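Local coordinates for protein serine proteinase inhibitor 1 (Myxoma virus, PDB 6BJ5) that inhibits serine endopeptidases as a viral serpin and is important for the virulence of the virus, at residues 76-90 with 94-107. Residues are numbered along the deposited sequence; the frame is centred on the assembly and turned at random.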
ATOM      1  N   ARG A  76       1.547  11.572  -8.711  1.00 25.72           N
ATOM      2  CA  ARG A  76       2.430  12.273  -7.780  1.00 33.39           C
ATOM      3  C   ARG A  76       2.303  13.776  -7.972  1.00 35.43           C
ATOM      4  O   ARG A  76       2.562  14.293  -9.064  1.00 28.67           O
ATOM      5  CB  ARG A  76       3.880  11.832  -7.958  1.00 27.47           C
ATOM      6  CG  ARG A  76       4.101  10.401  -7.571  1.00 36.96           C
ATOM      7  CD  ARG A  76       5.072   9.748  -8.524  1.00 45.68           C
ATOM      8  NE  ARG A  76       6.065   9.042  -7.745  1.00 55.55           N
ATOM      9  CZ  ARG A  76       7.238   8.660  -8.200  1.00 58.27           C
ATOM     10  NH1 ARG A  76       8.075   8.039  -7.389  1.00 71.85           N
ATOM     11  NH2 ARG A  76       7.560   8.917  -9.451  1.00 58.69           N
ATOM     12  N   GLU A  77       1.924  14.467  -6.895  1.00 32.59           N
ATOM     13  CA  GLU A  77       1.713  15.904  -6.900  1.00 28.25           C
ATOM     14  C   GLU A  77       2.334  16.449  -5.626  1.00 25.89           C
ATOM     15  O   GLU A  77       2.421  15.743  -4.614  1.00 21.01           O
ATOM     16  CB  GLU A  77       0.213  16.290  -6.943  1.00 28.25           C
ATOM     17  CG  GLU A  77      -0.578  15.710  -8.107  1.00 32.58           C
ATOM     18  CD  GLU A  77      -0.070  16.141  -9.474  1.00 42.67           C
ATOM     19  OE1 GLU A  77       0.225  17.338  -9.683  1.00 43.72           O
ATOM     20  OE2 GLU A  77       0.060  15.262 -10.345  1.00 48.94           O
ATOM     21  N   LEU A  78       2.782  17.702  -5.697  1.00 23.17           N
ATOM     22  CA  LEU A  78       3.302  18.431  -4.552  1.00 19.97           C
ATOM     23  C   LEU A  78       2.577  19.772  -4.468  1.00 22.79           C
ATOM     24  O   LEU A  78       2.493  20.505  -5.457  1.00 21.76           O
ATOM     25  CB  LEU A  78       4.823  18.625  -4.672  1.00 21.55           C
ATOM     26  CG  LEU A  78       5.507  19.478  -3.599  1.00 28.10           C
ATOM     27  CD1 LEU A  78       5.327  18.887  -2.198  1.00 29.05           C
ATOM     28  CD2 LEU A  78       6.980  19.680  -3.922  1.00 20.86           C
ATOM     29  N   PHE A  79       2.052  20.091  -3.295  1.00 29.52           N
ATOM     30  CA  PHE A  79       1.315  21.330  -3.077  1.00 29.57           C
ATOM     31  C   PHE A  79       2.111  22.151  -2.078  1.00 31.16           C
ATOM     32  O   PHE A  79       2.145  21.824  -0.885  1.00 33.51           O
ATOM     33  CB  PHE A  79      -0.087  21.036  -2.547  1.00 38.91           C
ATOM     34  CG  PHE A  79      -0.901  20.203  -3.471  1.00 46.81           C
ATOM     35  CD1 PHE A  79      -1.651  20.786  -4.472  1.00 38.32           C
ATOM     36  CD2 PHE A  79      -0.864  18.817  -3.378  1.00 47.10           C
ATOM     37  CE1 PHE A  79      -2.377  20.003  -5.347  1.00 41.61           C
ATOM     38  CE2 PHE A  79      -1.586  18.032  -4.250  1.00 42.11           C
ATOM     39  CZ  PHE A  79      -2.342  18.625  -5.238  1.00 44.37           C
ATOM     40  N   VAL A  80       2.759  23.207  -2.545  1.00 28.26           N
ATOM     41  CA  VAL A  80       3.543  24.056  -1.665  1.00 38.28           C
ATOM     42  C   VAL A  80       2.813  25.371  -1.502  1.00 32.69           C
ATOM     43  O   VAL A  80       2.299  25.931  -2.477  1.00 29.29           O
ATOM     44  CB  VAL A  80       4.965  24.275  -2.196  1.00 38.49           C
ATOM     45  CG1 VAL A  80       5.736  25.168  -1.236  1.00 31.63           C
ATOM     46  CG2 VAL A  80       5.635  22.936  -2.330  1.00 41.13           C
ATOM     47  N   ASP A  81       2.784  25.863  -0.269  1.00 31.04           N
ATOM     48  CA  ASP A  81       2.109  27.113   0.011  1.00 30.46           C
ATOM     49  C   ASP A  81       2.755  28.252  -0.769  1.00 33.40           C
ATOM     50  O   ASP A  81       3.963  28.245  -1.020  1.00 38.26           O
ATOM     51  CB  ASP A  81       2.134  27.411   1.498  1.00 26.92           C
ATOM     52  CG  ASP A  81       1.255  28.585   1.846  1.00 35.81           C
ATOM     53  OD1 ASP A  81       0.023  28.412   1.929  1.00 39.37           O
ATOM     54  OD2 ASP A  81       1.795  29.700   1.979  1.00 46.85           O
ATOM     55  N   ALA A  82       1.920  29.194  -1.232  1.00 43.64           N
ATOM     56  CA  ALA A  82       2.406  30.300  -2.061  1.00 40.41           C
ATOM     57  C   ALA A  82       3.340  31.254  -1.331  1.00 36.77           C
ATOM     58  O   ALA A  82       4.037  32.022  -1.996  1.00 50.98           O
ATOM     59  CB  ALA A  82       1.242  31.103  -2.628  1.00 36.64           C
ATOM     60  N   SER A  83       3.380  31.232   0.004  1.00 27.19           N
ATOM     61  CA  SER A  83       4.377  32.031   0.716  1.00 28.77           C
ATOM     62  C   SER A  83       5.792  31.475   0.550  1.00 33.69           C
ATOM     63  O   SER A  83       6.764  32.228   0.679  1.00 40.13           O
ATOM     64  CB  SER A  83       4.040  32.144   2.208  1.00 43.67           C
ATOM     65  OG  SER A  83       3.572  30.932   2.765  1.00 52.80           O
ATOM     66  N   VAL A  84       5.936  30.169   0.313  1.00 35.15           N
ATOM     67  CA  VAL A  84       7.220  29.474   0.420  1.00 27.31           C
ATOM     68  C   VAL A  84       8.097  29.703  -0.810  1.00 33.76           C
ATOM     69  O   VAL A  84       7.765  29.248  -1.915  1.00 39.21           O
ATOM     70  CB  VAL A  84       7.005  27.965   0.608  1.00 31.12           C
ATOM     71  CG1 VAL A  84       8.341  27.260   0.736  1.00 37.08           C
ATOM     72  CG2 VAL A  84       6.090  27.679   1.777  1.00 28.79           C
ATOM     73  N   PRO A  85       9.257  30.333  -0.664  1.00 34.11           N
ATOM     74  CA  PRO A  85      10.175  30.433  -1.802  1.00 33.78           C
ATOM     75  C   PRO A  85      10.747  29.068  -2.144  1.00 32.98           C
ATOM     76  O   PRO A  85      11.182  28.320  -1.268  1.00 35.80           O
ATOM     77  CB  PRO A  85      11.258  31.393  -1.301  1.00 27.78           C
ATOM     78  CG  PRO A  85      11.224  31.231   0.182  1.00 29.44           C
ATOM     79  CD  PRO A  85       9.794  30.984   0.541  1.00 34.21           C
ATOM     80  N   LEU A  86      10.686  28.729  -3.418  1.00 25.77           N
ATOM     81  CA  LEU A  86      11.268  27.511  -3.948  1.00 30.65           C
ATOM     82  C   LEU A  86      12.390  27.895  -4.897  1.00 44.58           C
ATOM     83  O   LEU A  86      12.196  28.755  -5.761  1.00 49.87           O
ATOM     84  CB  LEU A  86      10.201  26.668  -4.658  1.00 11.74           C
ATOM     85  CG  LEU A  86       9.414  25.628  -3.852  1.00 26.36           C
ATOM     86  CD1 LEU A  86       9.199  25.970  -2.402  1.00 30.95           C
ATOM     87  CD2 LEU A  86       8.095  25.270  -4.543  1.00 30.82           C
ATOM     88  N   ARG A  87      13.563  27.283  -4.717  1.00 39.89           N
ATOM     89  CA  ARG A  87      14.609  27.380  -5.723  1.00 29.78           C
ATOM     90  C   ARG A  87      14.025  27.015  -7.081  1.00 36.28           C
ATOM     91  O   ARG A  87      13.390  25.965  -7.214  1.00 39.12           O
ATOM     92  CB  ARG A  87      15.787  26.448  -5.427  1.00 27.34           C
ATOM     93  CG  ARG A  87      16.320  26.499  -4.006  1.00 27.29           C
ATOM     94  CD  ARG A  87      17.784  26.019  -3.909  1.00 26.31           C
ATOM     95  NE  ARG A  87      18.186  26.040  -2.508  1.00 43.63           N
ATOM     96  CZ  ARG A  87      18.760  27.080  -1.914  1.00 65.06           C
ATOM     97  NH1 ARG A  87      19.063  27.018  -0.621  1.00 70.29           N
ATOM     98  NH2 ARG A  87      19.046  28.176  -2.615  1.00 68.91           N
ATOM     99  N   PRO A  88      14.190  27.854  -8.094  1.00 50.06           N
ATOM    100  CA  PRO A  88      13.663  27.496  -9.421  1.00 49.84           C
ATOM    101  C   PRO A  88      14.192  26.176  -9.957  1.00 57.32           C
ATOM    102  O   PRO A  88      13.477  25.497 -10.709  1.00 62.19           O
ATOM    103  CB  PRO A  88      14.074  28.697 -10.290  1.00 40.47           C
ATOM    104  CG  PRO A  88      15.197  29.357  -9.535  1.00 30.96           C
ATOM    105  CD  PRO A  88      14.879  29.158  -8.086  1.00 26.44           C
ATOM    106  N   GLU A  89      15.407  25.767  -9.569  1.00 63.80           N
ATOM    107  CA  GLU A  89      15.944  24.495 -10.051  1.00 65.26           C
ATOM    108  C   GLU A  89      15.238  23.305  -9.429  1.00 54.53           C
ATOM    109  O   GLU A  89      15.249  22.222 -10.016  1.00 64.19           O
ATOM    110  CB  GLU A  89      17.449  24.383  -9.788  1.00 67.96           C
ATOM    111  CG  GLU A  89      18.243  25.652 -10.069  1.00 82.32           C
ATOM    112  CD  GLU A  89      18.249  26.635  -8.905  1.00 91.30           C
ATOM    113  OE1 GLU A  89      19.303  27.263  -8.667  1.00 90.58           O
ATOM    114  OE2 GLU A  89      17.212  26.768  -8.215  1.00 95.72           O
ATOM    115  N   PHE A  90      14.560  23.498  -8.303  1.00 39.82           N
ATOM    116  CA  PHE A  90      13.795  22.404  -7.735  1.00 36.60           C
ATOM    117  C   PHE A  90      12.527  22.188  -8.542  1.00 39.68           C
ATOM    118  O   PHE A  90      12.238  21.063  -8.966  1.00 40.79           O
ATOM    119  CB  PHE A  90      13.457  22.699  -6.267  1.00 30.69           C
ATOM    120  CG  PHE A  90      12.429  21.778  -5.699  1.00 30.90           C
ATOM    121  CD1 PHE A  90      12.781  20.526  -5.228  1.00 43.83           C
ATOM    122  CD2 PHE A  90      11.093  22.150  -5.669  1.00 29.04           C
ATOM    123  CE1 PHE A  90      11.814  19.657  -4.718  1.00 41.50           C
ATOM    124  CE2 PHE A  90      10.122  21.292  -5.161  1.00 28.42           C
ATOM    125  CZ  PHE A  90      10.482  20.046  -4.686  1.00 33.20           C
ATOM    126  N   PHE A  94      11.708  19.075 -10.455  1.00 43.10           N
ATOM    127  CA  PHE A  94      10.459  18.398 -10.144  1.00 28.45           C
ATOM    128  C   PHE A  94       9.605  18.214 -11.385  1.00 36.39           C
ATOM    129  O   PHE A  94       9.070  17.128 -11.632  1.00 40.66           O
ATOM    130  CB  PHE A  94       9.679  19.176  -9.081  1.00 17.50           C
ATOM    131  CG  PHE A  94       8.427  18.473  -8.644  1.00 28.10           C
ATOM    132  CD1 PHE A  94       8.408  17.700  -7.503  1.00 26.71           C
ATOM    133  CD2 PHE A  94       7.273  18.552  -9.408  1.00 24.37           C
ATOM    134  CE1 PHE A  94       7.251  17.036  -7.127  1.00 33.79           C
ATOM    135  CE2 PHE A  94       6.129  17.893  -9.034  1.00 30.93           C
ATOM    136  CZ  PHE A  94       6.110  17.138  -7.887  1.00 23.15           C
ATOM    137  N   SER A  95       9.462  19.270 -12.183  1.00 50.84           N
ATOM    138  CA  SER A  95       8.549  19.193 -13.315  1.00 49.91           C
ATOM    139  C   SER A  95       9.055  18.234 -14.377  1.00 42.70           C
ATOM    140  O   SER A  95       8.253  17.533 -15.004  1.00 37.96           O
ATOM    141  CB  SER A  95       8.330  20.583 -13.910  1.00 52.84           C
ATOM    142  OG  SER A  95       7.628  20.477 -15.134  1.00 62.17           O
ATOM    143  N   SER A  96      10.382  18.199 -14.587  1.00 44.70           N
ATOM    144  CA  SER A  96      10.992  17.356 -15.621  1.00 56.72           C
ATOM    145  C   SER A  96      10.951  15.878 -15.268  1.00 65.91           C
ATOM    146  O   SER A  96      11.014  15.026 -16.162  1.00 74.96           O
ATOM    147  CB  SER A  96      12.438  17.765 -15.872  1.00 53.72           C
ATOM    148  OG  SER A  96      13.208  17.594 -14.701  1.00 65.48           O
ATOM    149  N   ARG A  97      10.914  15.556 -13.982  1.00 59.72           N
ATOM    150  CA  ARG A  97      10.996  14.173 -13.556  1.00 49.24           C
ATOM    151  C   ARG A  97       9.646  13.532 -13.300  1.00 41.21           C
ATOM    152  O   ARG A  97       9.545  12.307 -13.399  1.00 45.23           O
ATOM    153  CB  ARG A  97      11.815  14.069 -12.282  1.00 37.08           C
ATOM    154  CG  ARG A  97      13.176  14.566 -12.450  1.00 39.78           C
ATOM    155  CD  ARG A  97      13.926  14.148 -11.246  1.00 50.78           C
ATOM    156  NE  ARG A  97      13.468  12.838 -10.832  1.00 56.75           N
ATOM    157  CZ  ARG A  97      14.247  11.939 -10.250  1.00 60.61           C
ATOM    158  NH1 ARG A  97      15.534  12.227 -10.024  1.00 64.15           N
ATOM    159  NH2 ARG A  97      13.738  10.760  -9.909  1.00 42.20           N
ATOM    160  N   PHE A  98       8.611  14.310 -12.974  1.00 34.41           N
ATOM    161  CA  PHE A  98       7.313  13.729 -12.661  1.00 29.48           C
ATOM    162  C   PHE A  98       6.216  14.266 -13.562  1.00 41.69           C
ATOM    163  O   PHE A  98       5.029  14.110 -13.238  1.00 45.23           O
ATOM    164  CB  PHE A  98       6.965  13.946 -11.189  1.00 29.40           C
ATOM    165  CG  PHE A  98       8.065  13.536 -10.276  1.00 32.21           C
ATOM    166  CD1 PHE A  98       8.793  14.485  -9.578  1.00 29.84           C
ATOM    167  CD2 PHE A  98       8.374  12.198 -10.109  1.00 23.17           C
ATOM    168  CE1 PHE A  98       9.837  14.109  -8.738  1.00 28.24           C
ATOM    169  CE2 PHE A  98       9.410  11.816  -9.288  1.00 21.54           C
ATOM    170  CZ  PHE A  98      10.144  12.773  -8.592  1.00 28.33           C
ATOM    171  N   ASN A  99       6.587  14.921 -14.664  1.00 47.79           N
ATOM    172  CA  ASN A  99       5.637  15.386 -15.667  1.00 50.21           C
ATOM    173  C   ASN A  99       4.493  16.152 -15.014  1.00 43.67           C
ATOM    174  O   ASN A  99       3.324  15.964 -15.347  1.00 50.69           O
ATOM    175  CB  ASN A  99       5.102  14.221 -16.497  1.00 45.51           C
ATOM    176  CG  ASN A  99       4.606  14.659 -17.860  1.00 62.64           C
ATOM    177  OD1 ASN A  99       5.197  15.538 -18.495  1.00 65.23           O
ATOM    178  ND2 ASN A  99       3.511  14.050 -18.320  1.00 75.36           N
ATOM    179  N   THR A 100       4.828  16.980 -14.033  1.00 39.63           N
ATOM    180  CA  THR A 100       3.817  17.747 -13.320  1.00 46.35           C
ATOM    181  C   THR A 100       4.515  18.886 -12.590  1.00 49.98           C
ATOM    182  O   THR A 100       5.694  18.788 -12.243  1.00 51.93           O
ATOM    183  CB  THR A 100       3.021  16.868 -12.338  1.00 42.51           C
ATOM    184  OG1 THR A 100       1.870  17.580 -11.883  1.00 46.22           O
ATOM    185  CG2 THR A 100       3.860  16.505 -11.124  1.00 48.08           C
ATOM    186  N   SER A 101       3.781  19.975 -12.379  1.00 47.29           N
ATOM    187  CA  SER A 101       4.337  21.179 -11.784  1.00 47.06           C
ATOM    188  C   SER A 101       3.861  21.334 -10.354  1.00 38.69           C
ATOM    189  O   SER A 101       2.730  20.964 -10.019  1.00 42.03           O
ATOM    190  CB  SER A 101       3.982  22.433 -12.582  1.00 51.58           C
ATOM    191  OG  SER A 101       4.760  22.502 -13.767  1.00 53.66           O
ATOM    192  N   VAL A 102       4.754  21.860  -9.514  1.00 30.60           N
ATOM    193  CA  VAL A 102       4.382  22.181  -8.151  1.00 28.45           C
ATOM    194  C   VAL A 102       3.180  23.109  -8.176  1.00 37.30           C
ATOM    195  O   VAL A 102       3.132  24.074  -8.948  1.00 40.23           O
ATOM    196  CB  VAL A 102       5.571  22.822  -7.424  1.00 30.65           C
ATOM    197  CG1 VAL A 102       5.169  23.210  -6.001  1.00 40.22           C
ATOM    198  CG2 VAL A 102       6.746  21.870  -7.421  1.00 27.50           C
ATOM    199  N   GLN A 103       2.199  22.810  -7.335  1.00 24.93           N
ATOM    200  CA  GLN A 103       0.953  23.567  -7.287  1.00 38.60           C
ATOM    201  C   GLN A 103       1.020  24.513  -6.096  1.00 46.61           C
ATOM    202  O   GLN A 103       1.014  24.068  -4.945  1.00 53.78           O
ATOM    203  CB  GLN A 103      -0.251  22.636  -7.163  1.00 32.55           C
ATOM    204  CG  GLN A 103      -0.367  21.649  -8.297  1.00 38.21           C
ATOM    205  CD  GLN A 103      -0.592  22.332  -9.626  1.00 48.40           C
ATOM    206  OE1 GLN A 103      -1.489  23.171  -9.757  1.00 59.77           O
ATOM    207  NE2 GLN A 103       0.215  21.975 -10.624  1.00 38.41           N
ATOM    208  N   ARG A 104       1.069  25.815  -6.365  1.00 55.80           N
ATOM    209  CA  ARG A 104       1.090  26.783  -5.277  1.00 52.27           C
ATOM    210  C   ARG A 104      -0.334  26.912  -4.760  1.00 42.99           C
ATOM    211  O   ARG A 104      -1.294  26.936  -5.537  1.00 42.80           O
ATOM    212  CB  ARG A 104       1.625  28.144  -5.728  1.00 45.44           C
ATOM    213  CG  ARG A 104       2.879  28.120  -6.617  1.00 40.71           C
ATOM    214  CD  ARG A 104       4.103  27.420  -6.074  1.00 35.13           C
ATOM    215  NE  ARG A 104       4.500  27.824  -4.739  1.00 37.70           N
ATOM    216  CZ  ARG A 104       5.669  28.381  -4.446  1.00 36.47           C
ATOM    217  NH1 ARG A 104       5.937  28.689  -3.187  1.00 31.90           N
ATOM    218  NH2 ARG A 104       6.561  28.635  -5.401  1.00 32.60           N
ATOM    219  N   VAL A 105      -0.468  26.974  -3.440  1.00 38.60           N
ATOM    220  CA  VAL A 105      -1.737  26.769  -2.753  1.00 34.46           C
ATOM    221  C   VAL A 105      -1.671  27.622  -1.491  1.00 41.90           C
ATOM    222  O   VAL A 105      -0.594  28.052  -1.076  1.00 49.25           O
ATOM    223  CB  VAL A 105      -1.922  25.253  -2.442  1.00 41.92           C
ATOM    224  CG1 VAL A 105      -1.191  24.885  -1.198  1.00 48.53           C
ATOM    225  CG2 VAL A 105      -3.362  24.818  -2.363  1.00 43.34           C
ATOM    226  N   THR A 106      -2.825  27.928  -0.900  1.00 45.97           N
ATOM    227  CA  THR A 106      -2.852  28.655   0.370  1.00 41.96           C
ATOM    228  C   THR A 106      -3.378  27.733   1.451  1.00 35.46           C
ATOM    229  O   THR A 106      -4.587  27.504   1.530  1.00 31.06           O
ATOM    230  CB  THR A 106      -3.732  29.902   0.305  1.00 41.25           C
ATOM    231  OG1 THR A 106      -3.282  30.764  -0.744  1.00 50.57           O
ATOM    232  CG2 THR A 106      -3.651  30.647   1.631  1.00 32.60           C
ATOM    233  N   PHE A 107      -2.499  27.269   2.328  1.00 36.85           N
ATOM    234  CA  PHE A 107      -2.952  26.269   3.287  1.00 53.28           C
ATOM    235  C   PHE A 107      -3.746  26.813   4.473  1.00 67.91           C
ATOM    236  O   PHE A 107      -3.958  26.053   5.423  1.00 76.22           O
ATOM    237  CB  PHE A 107      -1.782  25.432   3.808  1.00 42.16           C
ATOM    238  CG  PHE A 107      -1.352  24.343   2.858  1.00 42.74           C
ATOM    239  CD1 PHE A 107      -2.166  23.219   2.686  1.00 31.90           C
ATOM    240  CD2 PHE A 107      -0.135  24.403   2.179  1.00 43.32           C
ATOM    241  CE1 PHE A 107      -1.807  22.208   1.834  1.00 31.22           C
ATOM    242  CE2 PHE A 107       0.245  23.371   1.324  1.00 37.81           C
ATOM    243  CZ  PHE A 107      -0.595  22.284   1.147  1.00 34.54           C
TER
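Arg76 NH2 comes to the edge of the Phe98 ring, 3.4 Å from Phe98 CE2. Guanidinium and ring are almost perpendicular, 85° apart, and the ring edge, at CE2, stands over one face of the guanidinium. The Arg104 guanidinium has Leu86 CD2 over one face, toward the rim, 3.8 Å from Arg104 NH2. Asp81 O lies at its edge, in plane, but the position of NH1 is doubtful. Phe107 takes Val105 CG1 over one face and Phe79 O at its edge. Within 94-107, the Phe94 ring has Val102 CG2 over one face, toward the rim, and Phe98 CD1 over the centre of the opposite face. CG of Phe94 is anti to the backbone N (chi1 -176°), which carries CE1 and CZ to Leu78 CB.

Strands 76-81 and 103-105 pair in parallel. Gln103 N gives Leu78 O a straight bond of 3.0 Å (178°). The two bonds that Val80 makes, with Gln103 O and Val105 N, are weak. Past the pairing, Phe107 N meets Asp81 OD1 at 2.8 Å. Asp81 OD2 accepts from Ser83 N in an Asx turn. At the other end Thr100 OG1 donates to Glu77 OE1 at 2.8 Å, on the syn side. Tyr119 also bonds to Glu77 OE1, and Lys123 forms a salt bridge with OE2.

This is a beta-alpha-beta unit at the edge of the large serpin sheet. The bonds to both carboxylates probably stabilise their charged forms and fix their rotation.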